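Local coordinates for protein beta-N-acetylhexosaminidase (Thermotoga neapolitana, PDB 5BZA) that probably hydrolyses terminal non-reducing N-acetyl-D-hexosamine residues from N-acetyl-beta-D-hexosaminides, as a member of glycosyl hydrolase family 3, at residues 394-405 against 420-431. Residues are numbered along the deposited sequence; the frame is centred on the assembly and turned at random.
Sequences DVDGELIFDFVV and LPSDRTIYFIIR. With CD (cadmium ion), chain T.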
ATOM      1  N   ASP B 394     -22.700 -10.419  31.999  1.00 42.47           N
ATOM      2  CA  ASP B 394     -23.709  -9.374  32.120  1.00 41.35           C
ATOM      3  C   ASP B 394     -22.985  -8.077  32.483  1.00 41.02           C
ATOM      4  O   ASP B 394     -21.908  -8.101  33.098  1.00 40.64           O
ATOM      5  CB  ASP B 394     -24.804  -9.689  33.142  1.00 43.59           C
ATOM      6  CG  ASP B 394     -26.022  -8.764  32.971  1.00 50.01           C
ATOM      7  OD1 ASP B 394     -26.816  -9.012  32.025  1.00 47.30           O
ATOM      8  OD2 ASP B 394     -26.163  -7.775  33.734  1.00 50.07           O
ATOM      9  N   VAL B 395     -23.526  -6.949  32.044  1.00 36.23           N
ATOM     10  CA  VAL B 395     -22.958  -5.673  32.449  1.00 35.27           C
ATOM     11  C   VAL B 395     -24.003  -4.583  32.271  1.00 35.83           C
ATOM     12  O   VAL B 395     -25.068  -4.818  31.710  1.00 37.22           O
ATOM     13  CB  VAL B 395     -21.673  -5.348  31.648  1.00 36.86           C
ATOM     14  CG1 VAL B 395     -22.015  -4.940  30.219  1.00 33.04           C
ATOM     15  CG2 VAL B 395     -20.832  -4.260  32.365  1.00 43.11           C
ATOM     16  N   ASP B 396     -23.724  -3.398  32.795  1.00 32.35           N
ATOM     17  CA  ASP B 396     -24.678  -2.327  32.676  1.00 28.53           C
ATOM     18  C   ASP B 396     -23.834  -1.073  32.520  1.00 31.01           C
ATOM     19  O   ASP B 396     -22.619  -1.099  32.712  1.00 30.44           O
ATOM     20  CB  ASP B 396     -25.597  -2.217  33.885  1.00 31.90           C
ATOM     21  CG  ASP B 396     -26.854  -1.425  33.577  1.00 35.96           C
ATOM     22  OD1 ASP B 396     -27.039  -1.043  32.395  1.00 36.79           O
ATOM     23  OD2 ASP B 396     -27.627  -1.132  34.521  1.00 38.61           O
ATOM     24  N   GLY B 397     -24.482   0.002  32.102  1.00 28.15           N
ATOM     25  CA  GLY B 397     -23.824   1.258  31.833  1.00 22.79           C
ATOM     26  C   GLY B 397     -24.932   2.148  31.330  1.00 25.19           C
ATOM     27  O   GLY B 397     -26.101   1.734  31.221  1.00 22.41           O
ATOM     28  N   GLU B 398     -24.589   3.386  31.034  1.00 22.03           N
ATOM     29  CA  GLU B 398     -25.598   4.321  30.575  1.00 24.04           C
ATOM     30  C   GLU B 398     -25.958   4.000  29.134  1.00 21.81           C
ATOM     31  O   GLU B 398     -27.078   4.261  28.671  1.00 22.48           O
ATOM     32  CB  GLU B 398     -25.070   5.736  30.698  1.00 21.40           C
ATOM     33  CG  GLU B 398     -24.414   5.948  32.015  1.00 21.36           C
ATOM     34  CD  GLU B 398     -23.707   7.285  32.058  1.00 25.63           C
ATOM     35  OE1 GLU B 398     -23.783   8.033  31.056  1.00 27.13           O
ATOM     36  OE2 GLU B 398     -23.072   7.565  33.084  1.00 24.59           O
ATOM     37  N   LEU B 399     -24.979   3.445  28.419  1.00 18.24           N
ATOM     38  CA  LEU B 399     -25.167   3.036  27.033  1.00 15.30           C
ATOM     39  C   LEU B 399     -24.212   1.931  26.773  1.00 17.44           C
ATOM     40  O   LEU B 399     -23.046   2.014  27.159  1.00 14.99           O
ATOM     41  CB  LEU B 399     -24.941   4.189  26.059  1.00 17.86           C
ATOM     42  CG  LEU B 399     -25.344   4.065  24.576  1.00 19.07           C
ATOM     43  CD1 LEU B 399     -26.814   3.665  24.389  1.00 17.66           C
ATOM     44  CD2 LEU B 399     -25.085   5.415  23.877  1.00 21.66           C
ATOM     45  N   ILE B 400     -24.725   0.860  26.157  1.00 20.06           N
ATOM     46  CA  ILE B 400     -23.890  -0.289  25.899  1.00 16.34           C
ATOM     47  C   ILE B 400     -23.881  -0.573  24.411  1.00 17.58           C
ATOM     48  O   ILE B 400     -24.940  -0.619  23.781  1.00 15.18           O
ATOM     49  CB  ILE B 400     -24.362  -1.519  26.670  1.00 15.49           C
ATOM     50  CG1 ILE B 400     -24.488  -1.186  28.158  1.00 18.39           C
ATOM     51  CG2 ILE B 400     -23.346  -2.637  26.499  1.00 19.82           C
ATOM     52  CD1 ILE B 400     -25.016  -2.336  29.044  1.00 23.29           C
ATOM     53  N   PHE B 401     -22.677  -0.740  23.857  1.00 14.58           N
ATOM     54  CA  PHE B 401     -22.528  -1.112  22.455  1.00 15.72           C
ATOM     55  C   PHE B 401     -22.061  -2.540  22.427  1.00 19.81           C
ATOM     56  O   PHE B 401     -20.901  -2.810  22.774  1.00 19.75           O
ATOM     57  CB  PHE B 401     -21.497  -0.250  21.703  1.00 16.77           C
ATOM     58  CG  PHE B 401     -21.929   1.174  21.433  1.00 16.88           C
ATOM     59  CD1 PHE B 401     -23.198   1.615  21.755  1.00 15.39           C
ATOM     60  CD2 PHE B 401     -21.074   2.045  20.761  1.00 15.72           C
ATOM     61  CE1 PHE B 401     -23.591   2.922  21.495  1.00 17.73           C
ATOM     62  CE2 PHE B 401     -21.462   3.369  20.468  1.00 16.73           C
ATOM     63  CZ  PHE B 401     -22.723   3.808  20.837  1.00 17.57           C
ATOM     64  N   ASP B 402     -22.928  -3.460  21.994  1.00 18.57           N
ATOM     65  CA  ASP B 402     -22.510  -4.854  21.876  1.00 18.62           C
ATOM     66  C   ASP B 402     -22.122  -5.100  20.411  1.00 17.58           C
ATOM     67  O   ASP B 402     -22.942  -5.009  19.485  1.00 16.77           O
ATOM     68  CB  ASP B 402     -23.626  -5.803  22.369  1.00 20.14           C
ATOM     69  CG  ASP B 402     -23.306  -7.300  22.162  1.00 24.52           C
ATOM     70  OD1 ASP B 402     -22.118  -7.670  21.947  1.00 22.95           O
ATOM     71  OD2 ASP B 402     -24.263  -8.128  22.299  1.00 23.60           O
ATOM     72  N   PHE B 403     -20.845  -5.390  20.204  1.00 20.56           N
ATOM     73  CA  PHE B 403     -20.366  -5.656  18.855  1.00 19.40           C
ATOM     74  C   PHE B 403     -20.447  -7.147  18.622  1.00 19.75           C
ATOM     75  O   PHE B 403     -19.564  -7.941  18.992  1.00 18.96           O
ATOM     76  CB  PHE B 403     -18.954  -5.106  18.650  1.00 20.60           C
ATOM     77  CG  PHE B 403     -18.917  -3.608  18.592  1.00 19.04           C
ATOM     78  CD1 PHE B 403     -19.189  -2.944  17.401  1.00 18.93           C
ATOM     79  CD2 PHE B 403     -18.726  -2.862  19.737  1.00 19.37           C
ATOM     80  CE1 PHE B 403     -19.200  -1.563  17.345  1.00 18.56           C
ATOM     81  CE2 PHE B 403     -18.742  -1.476  19.683  1.00 20.62           C
ATOM     82  CZ  PHE B 403     -18.978  -0.832  18.486  1.00 15.42           C
ATOM     83  N   VAL B 404     -21.562  -7.515  18.021  1.00 20.45           N
ATOM     84  CA  VAL B 404     -22.000  -8.904  17.983  1.00 20.52           C
ATOM     85  C   VAL B 404     -21.335  -9.709  16.862  1.00 25.80           C
ATOM     86  O   VAL B 404     -21.397  -9.347  15.687  1.00 26.24           O
ATOM     87  CB  VAL B 404     -23.494  -8.976  17.805  1.00 21.65           C
ATOM     88  CG1 VAL B 404     -23.939 -10.429  17.818  1.00 25.44           C
ATOM     89  CG2 VAL B 404     -24.204  -8.130  18.888  1.00 20.02           C
ATOM     90  N   VAL B 405     -20.734 -10.825  17.259  1.00 24.79           N
ATOM     91  CA  VAL B 405     -20.174 -11.836  16.365  1.00 25.52           C
ATOM     92  C   VAL B 405     -20.761 -13.214  16.789  1.00 34.96           C
ATOM     93  O   VAL B 405     -20.908 -13.481  17.998  1.00 33.89           O
ATOM     94  CB  VAL B 405     -18.645 -11.819  16.426  1.00 28.23           C
ATOM     95  CG1 VAL B 405     -18.040 -13.036  15.756  1.00 28.90           C
ATOM     96  CG2 VAL B 405     -18.109 -10.520  15.801  1.00 26.20           C
ATOM     97  N   LEU B 420     -28.490  -8.428  28.035  1.00 27.73           N
ATOM     98  CA  LEU B 420     -28.135  -7.019  28.186  1.00 24.93           C
ATOM     99  C   LEU B 420     -29.411  -6.146  28.198  1.00 23.29           C
ATOM    100  O   LEU B 420     -30.428  -6.478  27.574  1.00 23.35           O
ATOM    101  CB  LEU B 420     -27.171  -6.584  27.067  1.00 23.00           C
ATOM    102  CG  LEU B 420     -25.854  -7.377  27.021  1.00 21.90           C
ATOM    103  CD1 LEU B 420     -25.033  -7.033  25.781  1.00 18.11           C
ATOM    104  CD2 LEU B 420     -25.035  -7.244  28.310  1.00 23.01           C
ATOM    105  N   PRO B 421     -29.382  -5.050  28.958  1.00 22.08           N
ATOM    106  CA  PRO B 421     -30.554  -4.178  29.094  1.00 22.84           C
ATOM    107  C   PRO B 421     -31.007  -3.622  27.756  1.00 21.90           C
ATOM    108  O   PRO B 421     -30.324  -2.793  27.137  1.00 24.44           O
ATOM    109  CB  PRO B 421     -30.064  -3.060  30.021  1.00 21.27           C
ATOM    110  CG  PRO B 421     -28.582  -3.163  30.031  1.00 28.86           C
ATOM    111  CD  PRO B 421     -28.239  -4.593  29.767  1.00 26.15           C
ATOM    112  N   SER B 422     -32.158  -4.080  27.307  1.00 19.16           N
ATOM    113  CA  SER B 422     -32.694  -3.673  26.022  1.00 23.55           C
ATOM    114  C   SER B 422     -32.888  -2.162  25.877  1.00 20.54           C
ATOM    115  O   SER B 422     -32.888  -1.618  24.775  1.00 21.84           O
ATOM    116  CB  SER B 422     -34.042  -4.382  25.809  1.00 24.13           C
ATOM    117  OG  SER B 422     -34.847  -3.679  24.874  1.00 27.17           O
ATOM    118  N   ASP B 423     -33.047  -1.476  26.987  1.00 22.58           N
ATOM    119  CA  ASP B 423     -33.344  -0.059  26.924  1.00 27.11           C
ATOM    120  C   ASP B 423     -32.103   0.802  26.552  1.00 26.64           C
ATOM    121  O   ASP B 423     -32.207   1.941  26.081  1.00 20.60           O
ATOM    122  CB  ASP B 423     -33.924   0.379  28.254  1.00 25.92           C
ATOM    123  CG  ASP B 423     -35.105   1.296  28.078  1.00 40.98           C
ATOM    124  OD1 ASP B 423     -35.890   1.054  27.134  1.00 45.75           O
ATOM    125  OD2 ASP B 423     -35.251   2.258  28.870  1.00 50.14           O
ATOM    126  N   ARG B 424     -30.918   0.245  26.741  1.00 24.16           N
ATOM    127  CA  ARG B 424     -29.746   1.079  26.612  1.00 21.17           C
ATOM    128  C   ARG B 424     -28.596   0.273  25.990  1.00 21.99           C
ATOM    129  O   ARG B 424     -27.397   0.564  26.204  1.00 23.91           O
ATOM    130  CB  ARG B 424     -29.397   1.668  27.977  1.00 20.38           C
ATOM    131  CG  ARG B 424     -29.330   0.655  29.096  1.00 26.66           C
ATOM    132  CD  ARG B 424     -29.217   1.315  30.468  1.00 29.11           C
ATOM    133  NE  ARG B 424     -29.132   0.303  31.518  1.00 31.55           N
ATOM    134  CZ  ARG B 424     -30.179  -0.258  32.115  1.00 32.33           C
ATOM    135  NH1 ARG B 424     -31.407   0.127  31.784  1.00 30.95           N
ATOM    136  NH2 ARG B 424     -29.984  -1.190  33.045  1.00 35.04           N
ATOM    137  N   THR B 425     -28.964  -0.725  25.184  1.00 19.22           N
ATOM    138  CA  THR B 425     -27.951  -1.509  24.489  1.00 17.76           C
ATOM    139  C   THR B 425     -28.199  -1.360  23.005  1.00 20.78           C
ATOM    140  O   THR B 425     -29.341  -1.377  22.553  1.00 21.54           O
ATOM    141  CB  THR B 425     -27.959  -2.987  24.866  1.00 18.79           C
ATOM    142  OG1 THR B 425     -27.669  -3.112  26.255  1.00 19.13           O
ATOM    143  CG2 THR B 425     -26.901  -3.753  24.063  1.00 15.79           C
ATOM    144  N   ILE B 426     -27.121  -1.139  22.257  1.00 23.38           N
ATOM    145  CA  ILE B 426     -27.192  -1.105  20.804  1.00 20.35           C
ATOM    146  C   ILE B 426     -26.375  -2.263  20.301  1.00 19.97           C
ATOM    147  O   ILE B 426     -25.207  -2.439  20.705  1.00 15.86           O
ATOM    148  CB  ILE B 426     -26.679   0.222  20.230  1.00 17.60           C
ATOM    149  CG1 ILE B 426     -27.432   1.387  20.879  1.00 18.28           C
ATOM    150  CG2 ILE B 426     -26.899   0.272  18.725  1.00 19.53           C
ATOM    151  CD1 ILE B 426     -27.100   2.739  20.285  1.00 18.54           C
ATOM    152  N   TYR B 427     -27.011  -3.063  19.440  1.00 18.25           N
ATOM    153  CA  TYR B 427     -26.387  -4.242  18.879  1.00 15.61           C
ATOM    154  C   TYR B 427     -25.807  -3.898  17.527  1.00 18.29           C
ATOM    155  O   TYR B 427     -26.533  -3.482  16.603  1.00 17.67           O
ATOM    156  CB  TYR B 427     -27.390  -5.404  18.752  1.00 18.77           C
ATOM    157  CG  TYR B 427     -27.819  -5.895  20.100  1.00 18.07           C
ATOM    158  CD1 TYR B 427     -27.030  -6.806  20.794  1.00 19.27           C
ATOM    159  CD2 TYR B 427     -28.990  -5.430  20.700  1.00 19.54           C
ATOM    160  CE1 TYR B 427     -27.373  -7.232  22.041  1.00 19.21           C
ATOM    161  CE2 TYR B 427     -29.364  -5.871  21.975  1.00 18.00           C
ATOM    162  CZ  TYR B 427     -28.548  -6.768  22.631  1.00 20.57           C
ATOM    163  OH  TYR B 427     -28.890  -7.229  23.883  1.00 19.46           O
ATOM    164  N   PHE B 428     -24.496  -4.071  17.417  1.00 14.30           N
ATOM    165  CA  PHE B 428     -23.834  -3.871  16.144  1.00 17.35           C
ATOM    166  C   PHE B 428     -23.568  -5.240  15.562  1.00 16.81           C
ATOM    167  O   PHE B 428     -22.671  -5.953  16.026  1.00 19.12           O
ATOM    168  CB  PHE B 428     -22.518  -3.061  16.301  1.00 15.68           C
ATOM    169  CG  PHE B 428     -22.722  -1.622  16.726  1.00 17.75           C
ATOM    170  CD1 PHE B 428     -23.000  -1.302  18.051  1.00 19.96           C
ATOM    171  CD2 PHE B 428     -22.596  -0.579  15.802  1.00 17.76           C
ATOM    172  CE1 PHE B 428     -23.178   0.040  18.453  1.00 18.39           C
ATOM    173  CE2 PHE B 428     -22.774   0.769  16.196  1.00 13.97           C
ATOM    174  CZ  PHE B 428     -23.071   1.071  17.516  1.00 17.12           C
ATOM    175  N   ILE B 429     -24.340  -5.624  14.551  1.00 16.06           N
ATOM    176  CA  ILE B 429     -24.115  -6.931  13.954  1.00 19.80           C
ATOM    177  C   ILE B 429     -23.134  -6.798  12.815  1.00 17.33           C
ATOM    178  O   ILE B 429     -23.466  -6.294  11.750  1.00 16.30           O
ATOM    179  CB  ILE B 429     -25.434  -7.635  13.491  1.00 21.80           C
ATOM    180  CG1 ILE B 429     -26.150  -8.229  14.716  1.00 22.27           C
ATOM    181  CG2 ILE B 429     -25.083  -8.866  12.667  1.00 23.50           C
ATOM    182  CD1 ILE B 429     -27.266  -7.405  15.304  1.00 22.59           C
ATOM    183  N   ILE B 430     -21.905  -7.222  13.078  1.00 18.24           N
ATOM    184  CA  ILE B 430     -20.803  -6.852  12.208  1.00 20.35           C
ATOM    185  C   ILE B 430     -20.236  -7.954  11.322  1.00 20.34           C
ATOM    186  O   ILE B 430     -19.416  -7.676  10.461  1.00 20.69           O
ATOM    187  CB  ILE B 430     -19.651  -6.227  13.032  1.00 17.64           C
ATOM    188  CG1 ILE B 430     -19.041  -7.233  14.006  1.00 17.61           C
ATOM    189  CG2 ILE B 430     -20.143  -4.973  13.733  1.00 12.69           C
ATOM    190  CD1 ILE B 430     -17.803  -6.664  14.717  1.00 16.90           C
ATOM    191  N   ARG B 431     -20.616  -9.206  11.569  1.00 22.11           N
ATOM    192  CA  ARG B 431     -20.242 -10.298  10.670  1.00 24.96           C
ATOM    193  C   ARG B 431     -21.472 -10.862   9.996  1.00 30.29           C
ATOM    194  O   ARG B 431     -21.932 -10.338   8.985  1.00 31.97           O
ATOM    195  CB  ARG B 431     -19.505 -11.407  11.394  1.00 23.72           C
ATOM    196  CG  ARG B 431     -18.124 -11.047  11.708  1.00 25.34           C
ATOM    197  CD  ARG B 431     -17.278 -12.252  11.645  1.00 26.79           C
ATOM    198  NE  ARG B 431     -17.419 -12.817  10.308  1.00 30.38           N
ATOM    199  CZ  ARG B 431     -16.548 -13.654   9.759  1.00 35.27           C
ATOM    200  NH1 ARG B 431     -15.442 -13.990  10.421  1.00 39.83           N
ATOM    201  NH2 ARG B 431     -16.773 -14.141   8.543  1.00 37.43           N
TER
HETATM  202 CD    CD T 508     -22.540  10.130  32.309  1.00 26.81          CD
HETATM  203  O   HOH W   1     -24.557  11.289  31.559  1.00 12.84           O
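Strands 399-404 and 425-429 pair in parallel, their axes 19° apart, through a ladder running from I400 N to R424 O up to V404 N to F428 O, with a weak last rung from I430 N to V404 O. F401, F403 and F428 cluster on one face of the sheet: the F403 and F428 rings form an offset stack (centroids 4.6 Å apart), while F428 CE1 lies 3.4 Å from F401 CG, above that ring's face. Helix 452-463 packs on all three. On the face of I400, D402 and V404, D402 OD2 approaches the edge of the Y427 ring, 3.2 Å from CE1; H417 ND1 hydrogen-bonds this oxygen, and the H417 backbone O pairs with Y427 OH. Before the strands, R424 CG sits between backbone N and carbonyl carbon (chi1 50°), and the chain extends to bring the guanidinium side-on to D396. NE finds the syn lone pair of OD1 (2.6 Å) nearly in the guanidinium plane; NH2 meets OD2 (2.8 Å) out of the carboxylate plane, the two planes being 43° apart. P421 CB sits over the guanidinium. With an alanine at R424, the D396 carboxylate would probably lose both nitrogens and turn more freely. Nearby, E398 and E346 bind a cadmium ion. Backbone ladder and apolar aromatic face thus join the strands of this beta-alpha-beta unit, while the ion pair ties the loops leading into them.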